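Quercetin 2,3-dioxygenase (Escherichia coli, PDB 1TQ5) cleaves quercetin with molecular oxygen in vitro as a metal-dependent dioxygenase of the pirin family, releasing carbon monoxide, although its physiological role is unknown. Local coordinates at residues Gly11-Gly16 / Ser20-Ser25; Met35-Leu40 / Ala206-Gln211; Thr72-His75 / Asn81-Gln84; Ile92-Thr97 / Lys155-Met160. One frame throughout, in Å; residues are numbered along the deposited sequence.

Interaction 1. Residues Gly11-Gly16 / Ser20-Ser25; sequences GHANHG and SWHTFS
The imidazole of His12 lies over one face of the Trp21 indole in an offset stack, the centroid of its ring 3.9 Å from that of the six-membered ring and the two planes inclined by 26°. Its ND1 makes the closest approach, 3.1 Å from Trp21 CE2, while His12 CB sits further along the same face as a CH-pi donor. With His12 CG anti to the backbone N (chi1 178°) and Trp21 CG anti to its own carbonyl carbon, the rings are turned together across a non-hydrogen-bonded pair of the two strands. The same ND1 reaches Ser20 O at 3.3 Å in a weak, bent hydrogen bond, so this carbonyl serves both the imidazole and Ala13 N.

The backbone ladder provides the firmer grip. Gly11 N donates to His22 O at 2.9 Å, and His22 N returns a 2.7 Å bond to Gly11 O, approaching from above the carbonyl plane. Two residues along, Ala13 N meets Ser20 O at 3.0 Å and Ser20 N meets Ala13 O at 2.9 Å, the latter with a straight N-H...O line of 179°. On the sheet face that carries Ala13, Ser20 and His22, polar ends turn to strand 40-48: Ser20 OG bonds to Asp46 and His22 ND1 to Asn44, which fixes the rotation of the imidazole. Alternating in this way between the face carrying His12 and Trp21 and a face tied to the next strand, residues 11-14 and 20-22 form an antiparallel beta hairpin at the edge of the larger sheet of the N-terminal cupin domain.

Interaction 2. Residues Met35-Leu40 / Ala206-Gln211; sequences MGFSAL and AIWDEQ
With CG anti to the backbone N (chi1 -165°), Phe37 extends its ring out of the loop towards strand 204-208, where Trp208, held at chi1 73° with CG between the backbone N and the carbonyl carbon, brings CE3 of its six-membered ring up to the phenyl group. The touching is done by the far end of the phenyl group. Phe37 CE1 is 3.7 Å from Trp208 CE3, which lies at the edge of the phenyl ring near its plane, and equally 3.7 Å from Ala206 CB. Phe37 CZ approaches Ile207 O at 3.7 Å, so a backbone carbonyl also faces the rim of the ring. No hydrogen bond spans the two segments; the contact is van der Waals in kind. On the loop side, a type II' turn from Phe37 to Leu40 is closed by Leu40 N donating to Phe37 O at 2.9 Å. Trp208 in turn has Arg182 in a cation-pi contact and Tyr3 against its ring. The 35-40 loop, which leads into strand 40-48 of the N-terminal domain, thus sets Phe37 among strands 182-187, 204-208 and 221-228 of the C-terminal sheet, touching Arg182 and Leu228 as well.

Interaction 3. Residues Thr72-His75 / Asn81-Gln84; sequences TVEH and NKEQ
Two hydrogen bonds close the ring between His75 and Glu83 and set the antiparallel register. His75 N donates to Glu83 O at 2.7 Å, nearly straight, whereas the return bond from Glu83 N to His75 O is longer, 3.1 Å, and more bent. CA-H...O contacts fill the intervals: Lys82 CA approaches His75 O at 3.3 Å, and Glu74 CA and Gln84 CA similarly meet Glu83 O and Val73 O.

Among the side chains, Glu74 and Gln84 belong to the non-hydrogen-bonded pair. The glutamate leaves its backbone extended and then bends at chi2 (97°), folding the carboxylate across the glutamine, with Glu74 OE1 3.3 Å and Glu74 OE2 3.5 Å from Gln84 CG. Carboxylate and amide planes stand 75° apart, close to perpendicular. Lys82 may add a weak electrostatic attraction, its NZ 4.6 Å from Glu74 OE2, too far for a salt bridge although the charges are opposite.

His75 shares the other face with Glu83; at the hairpin end its ring runs beside the Asn81 side chain, pointing the same way, with Asn81 CB meeting the imidazole edge in plane, 3.9 Å from His75 CE1. His75 ND1 is buried here without a hydrogen-bonding partner in the model. Tyr130 stacks on this ring. The segments thus form a beta hairpin at the margin of the four-stranded sheet of the N-terminal cupin barrel, with His75 packed against His101 and Glu103 of the divalent-metal site, Glu103 being assigned to that site by similarity.

Interaction 4. Residues Ile92-Thr97 / Lys155-Met160; sequences IMSAGT and KVHQDM
The junction between the two face-to-face cupin domains is crossed where Ile92 and Ser94 on strand 90-94 of the N-terminal one meet Lys155, Val156 and His157 of the C-terminal one. The apolar part is slight: Ile92 holds an extended chain (chi1 -171°, chi2 171°) that carries CD1 to 3.7 Å from Lys155 O and 4.3 Å from Val156 CG2. Two residues along the strand, Ser94 OG comes to the edge of the His157 imidazole in the plane of the ring, 3.3 Å from His157 CD2. His157 is itself the centre of an inverse gamma turn, in which Gln158 N makes a weak bond of 2.9 Å to Val156 O; at this kink the His157 side chain points toward the strand.

No hydrogen bond runs directly between the segments, yet shared partners tie them together. Glu63 accepts from the backbone N of His157 and is also bonded to Ser94 OG, while Arg129 reaches Ser94 OG through NE and Lys155 O through NH2. The direct contacts are few and van der Waals in kind, so the chemistry suggests a junction held largely by a carboxylate and a guanidinium that both bond to the buried serine hydroxyl, and whose opposite charges may partly offset each other.

In the fold
Interactions 2 and 4 both join the N-terminal cupin domain to the C-terminal one, interaction 4 being nested in the chain loop that interaction 2 closes; Ala39 CB and Gln158 NE2, 3.7 Å apart, bring them into touch. Interaction 1 continues into interaction 2, Phe24 CD1 packing 3.8 Å from Gly36 N. Interactions 3 and 4 meet where His75 NE2 lies 3.6 Å from SE of selenomethionine Met93. Both reach the metal site: the side chain of His75 is about 4 Å from that of metal-binding His101, on which Met93 also packs. The Ser94 and His22 side chains, in interactions 4 and 1, are more remote, about 9 and 12 Å from that of His59.

Interaction 1. Residues Gly11-Gly16 / Ser20-Ser25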
# COMPACT_ATOMS: atom_id res chain seq x y z
N GLY A 11 13.83 5.95 1.87
CA GLY A 11 14.88 5.22 2.57
C GLY A 11 15.18 4.03 1.69
O GLY A 11 14.31 3.57 0.97
N HIS A 12 16.41 3.53 1.73
CA HIS A 12 16.75 2.40 0.88
C HIS A 12 17.73 1.45 1.54
O HIS A 12 18.73 1.87 2.12
CB HIS A 12 17.32 2.93 -0.44
CG HIS A 12 17.77 1.86 -1.39
ND1 HIS A 12 16.90 0.93 -1.93
CD2 HIS A 12 18.99 1.57 -1.90
CE1 HIS A 12 17.57 0.12 -2.72
NE2 HIS A 12 18.84 0.48 -2.72
N ALA A 13 17.43 0.16 1.46
CA ALA A 13 18.29 -0.87 2.02
C ALA A 13 18.34 -2.00 1.00
O ALA A 13 17.31 -2.46 0.53
CB ALA A 13 17.73 -1.38 3.34
N ASN A 14 19.55 -2.43 0.66
CA ASN A 14 19.75 -3.51 -0.30
C ASN A 14 20.57 -4.63 0.33
O ASN A 14 21.75 -4.44 0.63
CB ASN A 14 20.46 -2.98 -1.55
CG ASN A 14 20.53 -4.00 -2.67
OD1 ASN A 14 20.16 -5.16 -2.49
ND2 ASN A 14 21.01 -3.58 -3.82
N HIS A 15 19.95 -5.78 0.53
CA HIS A 15 20.62 -6.94 1.13
C HIS A 15 20.84 -8.03 0.08
O HIS A 15 21.10 -9.19 0.42
CB HIS A 15 19.78 -7.50 2.28
CG HIS A 15 19.32 -6.47 3.25
ND1 HIS A 15 20.19 -5.66 3.95
CD2 HIS A 15 18.08 -6.12 3.66
CE1 HIS A 15 19.50 -4.86 4.75
NE2 HIS A 15 18.22 -5.12 4.59
N GLY A 16 20.73 -7.67 -1.19
CA GLY A 16 20.91 -8.66 -2.24
C GLY A 16 19.63 -9.43 -2.52
O GLY A 16 19.04 -9.28 -3.58
N SER A 20 14.78 -2.90 -0.78
CA SER A 20 13.60 -2.19 -0.30
C SER A 20 13.67 -0.67 -0.21
O SER A 20 14.65 -0.10 0.28
CB SER A 20 13.23 -2.78 1.08
OG SER A 20 12.02 -2.25 1.59
N TRP A 21 12.63 0.00 -0.70
CA TRP A 21 12.55 1.46 -0.62
C TRP A 21 11.46 1.76 0.40
O TRP A 21 10.33 1.29 0.27
CB TRP A 21 12.22 2.07 -1.98
CG TRP A 21 13.31 1.86 -2.97
CD1 TRP A 21 13.58 0.72 -3.68
CD2 TRP A 21 14.35 2.79 -3.30
NE1 TRP A 21 14.72 0.88 -4.43
CE2 TRP A 21 15.22 2.14 -4.21
CE3 TRP A 21 14.64 4.10 -2.91
CZ2 TRP A 21 16.35 2.77 -4.74
CZ3 TRP A 21 15.78 4.72 -3.43
CH2 TRP A 21 16.61 4.05 -4.34
N HIS A 22 11.81 2.54 1.42
CA HIS A 22 10.86 2.88 2.49
C HIS A 22 10.28 4.26 2.33
O HIS A 22 11.01 5.26 2.28
CB HIS A 22 11.56 2.82 3.84
CG HIS A 22 12.24 1.51 4.11
ND1 HIS A 22 11.55 0.33 4.24
CD2 HIS A 22 13.55 1.21 4.26
CE1 HIS A 22 12.40 -0.65 4.46
NE2 HIS A 22 13.62 -0.15 4.47
N THR A 23 8.95 4.34 2.28
CA THR A 23 8.31 5.64 2.16
C THR A 23 8.34 6.39 3.50
O THR A 23 8.48 7.61 3.52
CB THR A 23 6.85 5.50 1.71
OG1 THR A 23 6.82 5.03 0.35
CG2 THR A 23 6.13 6.84 1.79
N PHE A 24 8.22 5.64 4.60
CA PHE A 24 8.23 6.22 5.95
C PHE A 24 9.29 5.54 6.80
O PHE A 24 9.78 4.46 6.46
CB PHE A 24 6.89 5.99 6.66
CG PHE A 24 5.69 6.50 5.90
CD1 PHE A 24 5.44 7.86 5.80
CD2 PHE A 24 4.83 5.61 5.28
CE1 PHE A 24 4.36 8.33 5.08
CE2 PHE A 24 3.74 6.07 4.55
CZ PHE A 24 3.50 7.43 4.45
N SER A 25 9.63 6.19 7.92
CA SER A 25 10.61 5.65 8.85
C SER A 25 10.28 4.17 9.06
O SER A 25 9.13 3.82 9.37
CB SER A 25 10.52 6.39 10.19
OG SER A 25 10.65 7.78 10.01

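Interaction 2. Residues Met35-Leu40 / Ala206-Gln211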
# COMPACT_ATOMS: atom_id res chain seq x y z
N MSE A 35 7.09 10.34 9.11
CA MSE A 35 7.12 9.41 10.23
C MSE A 35 5.99 8.39 10.06
O MSE A 35 6.10 7.24 10.49
CB MSE A 35 6.92 10.15 11.55
CG MSE A 35 8.03 11.11 11.94
SE MSE A 35 9.63 10.33 12.25
CE MSE A 35 9.14 8.69 12.84
N GLY A 36 4.91 8.83 9.43
CA GLY A 36 3.74 8.00 9.22
C GLY A 36 2.59 8.94 8.97
O GLY A 36 2.41 9.91 9.71
N PHE A 37 1.79 8.66 7.93
CA PHE A 37 0.68 9.53 7.56
C PHE A 37 -0.67 9.01 8.05
O PHE A 37 -1.27 8.13 7.44
CB PHE A 37 0.66 9.67 6.03
CG PHE A 37 -0.20 10.79 5.53
CD1 PHE A 37 0.18 12.11 5.72
CD2 PHE A 37 -1.38 10.52 4.85
CE1 PHE A 37 -0.60 13.15 5.23
CE2 PHE A 37 -2.17 11.56 4.35
CZ PHE A 37 -1.77 12.88 4.54
N SER A 38 -1.15 9.58 9.16
CA SER A 38 -2.41 9.15 9.77
C SER A 38 -2.28 7.66 10.11
O SER A 38 -1.28 7.25 10.69
CB SER A 38 -3.59 9.39 8.82
OG SER A 38 -4.82 9.04 9.44
N ALA A 39 -3.28 6.86 9.74
CA ALA A 39 -3.25 5.42 10.02
C ALA A 39 -2.27 4.67 9.11
O ALA A 39 -1.97 3.50 9.35
CB ALA A 39 -4.65 4.83 9.88
N LEU A 40 -1.78 5.34 8.07
CA LEU A 40 -0.83 4.72 7.15
C LEU A 40 0.56 4.82 7.77
O LEU A 40 1.14 5.90 7.86
CB LEU A 40 -0.86 5.43 5.80
CG LEU A 40 -0.04 4.81 4.67
CD1 LEU A 40 -0.44 3.35 4.48
CD2 LEU A 40 -0.25 5.61 3.40
N ALA A 206 1.26 13.54 -0.18
CA ALA A 206 0.52 13.70 1.07
C ALA A 206 -0.39 14.91 0.86
O ALA A 206 0.06 15.97 0.43
CB ALA A 206 1.47 13.97 2.22
N ILE A 207 -1.68 14.75 1.18
CA ILE A 207 -2.63 15.83 0.98
C ILE A 207 -3.64 15.92 2.10
O ILE A 207 -4.18 14.91 2.55
CB ILE A 207 -3.42 15.61 -0.33
CG1 ILE A 207 -2.45 15.52 -1.51
CG2 ILE A 207 -4.44 16.74 -0.54
CD1 ILE A 207 -3.06 14.93 -2.76
N TRP A 208 -3.92 17.14 2.56
CA TRP A 208 -4.90 17.34 3.61
C TRP A 208 -5.37 18.79 3.58
O TRP A 208 -4.78 19.63 2.89
CB TRP A 208 -4.33 16.96 4.98
CG TRP A 208 -3.32 17.91 5.54
CD1 TRP A 208 -3.58 19.07 6.20
CD2 TRP A 208 -1.90 17.76 5.52
NE1 TRP A 208 -2.40 19.66 6.60
CE2 TRP A 208 -1.36 18.88 6.19
CE3 TRP A 208 -1.03 16.80 5.00
CZ2 TRP A 208 0.02 19.06 6.36
CZ3 TRP A 208 0.35 16.98 5.17
CH2 TRP A 208 0.86 18.10 5.84
N ASP A 209 -6.42 19.09 4.33
CA ASP A 209 -6.98 20.44 4.36
C ASP A 209 -7.55 20.80 2.99
O ASP A 209 -7.66 21.97 2.64
CB ASP A 209 -5.93 21.47 4.78
CG ASP A 209 -5.70 21.50 6.28
OD1 ASP A 209 -6.51 20.89 7.02
OD2 ASP A 209 -4.72 22.14 6.72
N GLU A 210 -7.90 19.77 2.23
CA GLU A 210 -8.48 19.94 0.90
C GLU A 210 -9.81 19.20 0.88
O GLU A 210 -10.02 18.26 1.64
CB GLU A 210 -7.54 19.38 -0.17
CG GLU A 210 -8.05 19.58 -1.59
CD GLU A 210 -8.35 21.03 -1.91
OE1 GLU A 210 -7.41 21.86 -1.83
OE2 GLU A 210 -9.51 21.36 -2.23
N GLN A 211 -10.71 19.62 -0.00
CA GLN A 211 -12.02 18.98 -0.10
C GLN A 211 -12.20 18.16 -1.37
O GLN A 211 -13.18 17.44 -1.52
CB GLN A 211 -13.13 20.04 -0.01
CG GLN A 211 -13.02 21.16 -1.04
CD GLN A 211 -14.02 22.28 -0.80
OE1 GLN A 211 -15.23 22.04 -0.76
NE2 GLN A 211 -13.52 23.50 -0.62

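Interaction 3. Residues Thr72-His75 / Asn81-Gln84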
# COMPACT_ATOMS: atom_id res chain seq x y z
N THR A 72 5.28 -13.68 -8.24
CA THR A 72 4.36 -14.34 -7.34
C THR A 72 4.93 -14.37 -5.93
O THR A 72 6.14 -14.42 -5.74
CB THR A 72 4.11 -15.81 -7.78
OG1 THR A 72 3.74 -15.85 -9.16
CG2 THR A 72 2.99 -16.44 -6.95
N VAL A 73 4.05 -14.32 -4.93
CA VAL A 73 4.48 -14.38 -3.54
C VAL A 73 3.70 -15.50 -2.85
O VAL A 73 2.51 -15.68 -3.10
CB VAL A 73 4.23 -13.06 -2.79
CG1 VAL A 73 2.75 -12.75 -2.72
CG2 VAL A 73 4.84 -13.15 -1.39
N GLU A 74 4.39 -16.25 -2.00
CA GLU A 74 3.78 -17.34 -1.26
C GLU A 74 3.66 -16.94 0.22
O GLU A 74 4.65 -16.61 0.87
CB GLU A 74 4.63 -18.60 -1.38
CG GLU A 74 4.14 -19.77 -0.53
CD GLU A 74 3.28 -20.74 -1.31
OE1 GLU A 74 3.77 -21.29 -2.32
OE2 GLU A 74 2.11 -20.96 -0.91
N HIS A 75 2.44 -16.99 0.74
CA HIS A 75 2.20 -16.64 2.13
C HIS A 75 1.97 -17.86 3.02
O HIS A 75 1.34 -18.83 2.61
CB HIS A 75 0.99 -15.69 2.22
CG HIS A 75 0.46 -15.51 3.60
ND1 HIS A 75 -0.37 -16.43 4.21
CD2 HIS A 75 0.63 -14.51 4.50
CE1 HIS A 75 -0.69 -16.00 5.42
NE2 HIS A 75 -0.09 -14.84 5.62
N ASN A 81 -3.05 -21.11 7.03
CA ASN A 81 -3.07 -20.27 5.85
C ASN A 81 -1.85 -20.35 4.94
O ASN A 81 -0.77 -19.88 5.28
CB ASN A 81 -3.32 -18.82 6.25
CG ASN A 81 -4.67 -18.63 6.94
OD1 ASN A 81 -4.93 -17.59 7.55
ND2 ASN A 81 -5.53 -19.63 6.83
N LYS A 82 -2.06 -20.96 3.78
CA LYS A 82 -1.05 -21.11 2.74
C LYS A 82 -1.72 -20.51 1.51
O LYS A 82 -2.87 -20.86 1.22
CB LYS A 82 -0.75 -22.59 2.49
CG LYS A 82 -0.17 -23.34 3.68
CD LYS A 82 1.33 -23.12 3.80
CE LYS A 82 2.06 -23.69 2.59
NZ LYS A 82 3.53 -23.51 2.68
N GLU A 83 -1.03 -19.62 0.81
CA GLU A 83 -1.62 -18.98 -0.37
C GLU A 83 -0.59 -18.37 -1.33
O GLU A 83 0.44 -17.85 -0.90
CB GLU A 83 -2.59 -17.88 0.09
CG GLU A 83 -3.21 -17.08 -1.04
CD GLU A 83 -4.50 -17.70 -1.55
OE1 GLU A 83 -4.76 -17.62 -2.77
OE2 GLU A 83 -5.26 -18.26 -0.73
N GLN A 84 -0.87 -18.44 -2.63
CA GLN A 84 0.01 -17.85 -3.63
C GLN A 84 -0.70 -16.67 -4.28
O GLN A 84 -1.80 -16.82 -4.83
CB GLN A 84 0.42 -18.88 -4.69
CG GLN A 84 1.37 -19.94 -4.16
CD GLN A 84 2.24 -20.55 -5.23
OE1 GLN A 84 3.11 -21.38 -4.95
NE2 GLN A 84 2.02 -20.15 -6.48

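Interaction 4. Residues Ile92-Thr97 / Lys155-Met160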
# COMPACT_ATOMS: atom_id res chain seq x y z
N ILE A 92 -4.57 -9.45 2.59
CA ILE A 92 -4.53 -8.64 3.80
C ILE A 92 -4.52 -9.56 5.01
O ILE A 92 -5.12 -10.63 4.99
CB ILE A 92 -5.72 -7.66 3.87
CG1 ILE A 92 -5.51 -6.69 5.05
CG2 ILE A 92 -7.02 -8.42 4.03
CD1 ILE A 92 -6.51 -5.55 5.09
N MSE A 93 -3.83 -9.12 6.05
CA MSE A 93 -3.73 -9.90 7.28
C MSE A 93 -3.80 -8.97 8.49
O MSE A 93 -3.17 -7.91 8.51
CB MSE A 93 -2.40 -10.65 7.28
CG MSE A 93 -2.18 -11.62 8.42
SE MSE A 93 -0.56 -12.42 8.27
CE MSE A 93 0.48 -11.22 9.12
N SER A 94 -4.58 -9.37 9.49
CA SER A 94 -4.71 -8.60 10.72
C SER A 94 -3.92 -9.35 11.78
O SER A 94 -4.26 -10.48 12.12
CB SER A 94 -6.18 -8.51 11.15
OG SER A 94 -6.95 -7.75 10.23
N ALA A 95 -2.86 -8.74 12.29
CA ALA A 95 -2.04 -9.39 13.31
C ALA A 95 -2.87 -9.61 14.58
O ALA A 95 -2.65 -10.57 15.31
CB ALA A 95 -0.81 -8.54 13.62
N GLY A 96 -3.81 -8.71 14.82
CA GLY A 96 -4.66 -8.83 15.99
C GLY A 96 -3.89 -9.03 17.28
O GLY A 96 -2.93 -8.32 17.55
N THR A 97 -4.31 -10.02 18.06
CA THR A 97 -3.67 -10.32 19.34
C THR A 97 -2.24 -10.85 19.20
O THR A 97 -1.45 -10.78 20.13
CB THR A 97 -4.51 -11.33 20.15
OG1 THR A 97 -4.82 -12.46 19.34
CG2 THR A 97 -5.80 -10.68 20.63
N LYS A 155 -12.25 -6.17 3.87
CA LYS A 155 -12.42 -5.44 5.12
C LYS A 155 -11.10 -5.04 5.75
O LYS A 155 -10.12 -5.78 5.70
CB LYS A 155 -13.23 -6.25 6.14
CG LYS A 155 -13.36 -5.54 7.48
CD LYS A 155 -14.49 -6.11 8.34
CE LYS A 155 -15.85 -5.73 7.77
NZ LYS A 155 -16.97 -6.28 8.60
N VAL A 156 -11.08 -3.85 6.33
CA VAL A 156 -9.90 -3.35 7.01
C VAL A 156 -10.42 -2.80 8.33
O VAL A 156 -11.44 -2.12 8.36
CB VAL A 156 -9.18 -2.23 6.17
CG1 VAL A 156 -10.06 -1.00 6.05
CG2 VAL A 156 -7.85 -1.88 6.81
N HIS A 157 -9.73 -3.13 9.42
CA HIS A 157 -10.14 -2.69 10.75
C HIS A 157 -9.64 -1.28 11.05
O HIS A 157 -8.89 -1.06 12.01
CB HIS A 157 -9.62 -3.66 11.80
CG HIS A 157 -10.19 -5.04 11.68
ND1 HIS A 157 -11.53 -5.31 11.92
CD2 HIS A 157 -9.63 -6.22 11.33
CE1 HIS A 157 -11.75 -6.60 11.72
NE2 HIS A 157 -10.61 -7.17 11.37
N GLN A 158 -10.07 -0.33 10.24
CA GLN A 158 -9.67 1.06 10.40
C GLN A 158 -10.61 1.91 9.55
O GLN A 158 -11.07 1.47 8.50
CB GLN A 158 -8.21 1.23 9.95
CG GLN A 158 -7.64 2.64 10.03
CD GLN A 158 -7.93 3.33 11.34
OE1 GLN A 158 -9.00 3.92 11.52
NE2 GLN A 158 -6.99 3.27 12.27
N ASP A 159 -10.92 3.10 10.03
CA ASP A 159 -11.81 4.01 9.31
C ASP A 159 -11.07 4.55 8.08
O ASP A 159 -10.75 5.73 8.02
CB ASP A 159 -12.22 5.17 10.21
CG ASP A 159 -13.20 6.12 9.53
OD1 ASP A 159 -13.29 7.29 9.96
OD2 ASP A 159 -13.89 5.68 8.59
N MSE A 160 -10.81 3.68 7.12
CA MSE A 160 -10.10 4.10 5.92
C MSE A 160 -10.52 3.33 4.68
O MSE A 160 -10.95 2.18 4.76
CB MSE A 160 -8.58 3.95 6.11
CG MSE A 160 -8.06 2.51 6.05
SE MSE A 160 -7.85 1.87 4.36
CE MSE A 160 -6.24 2.60 3.96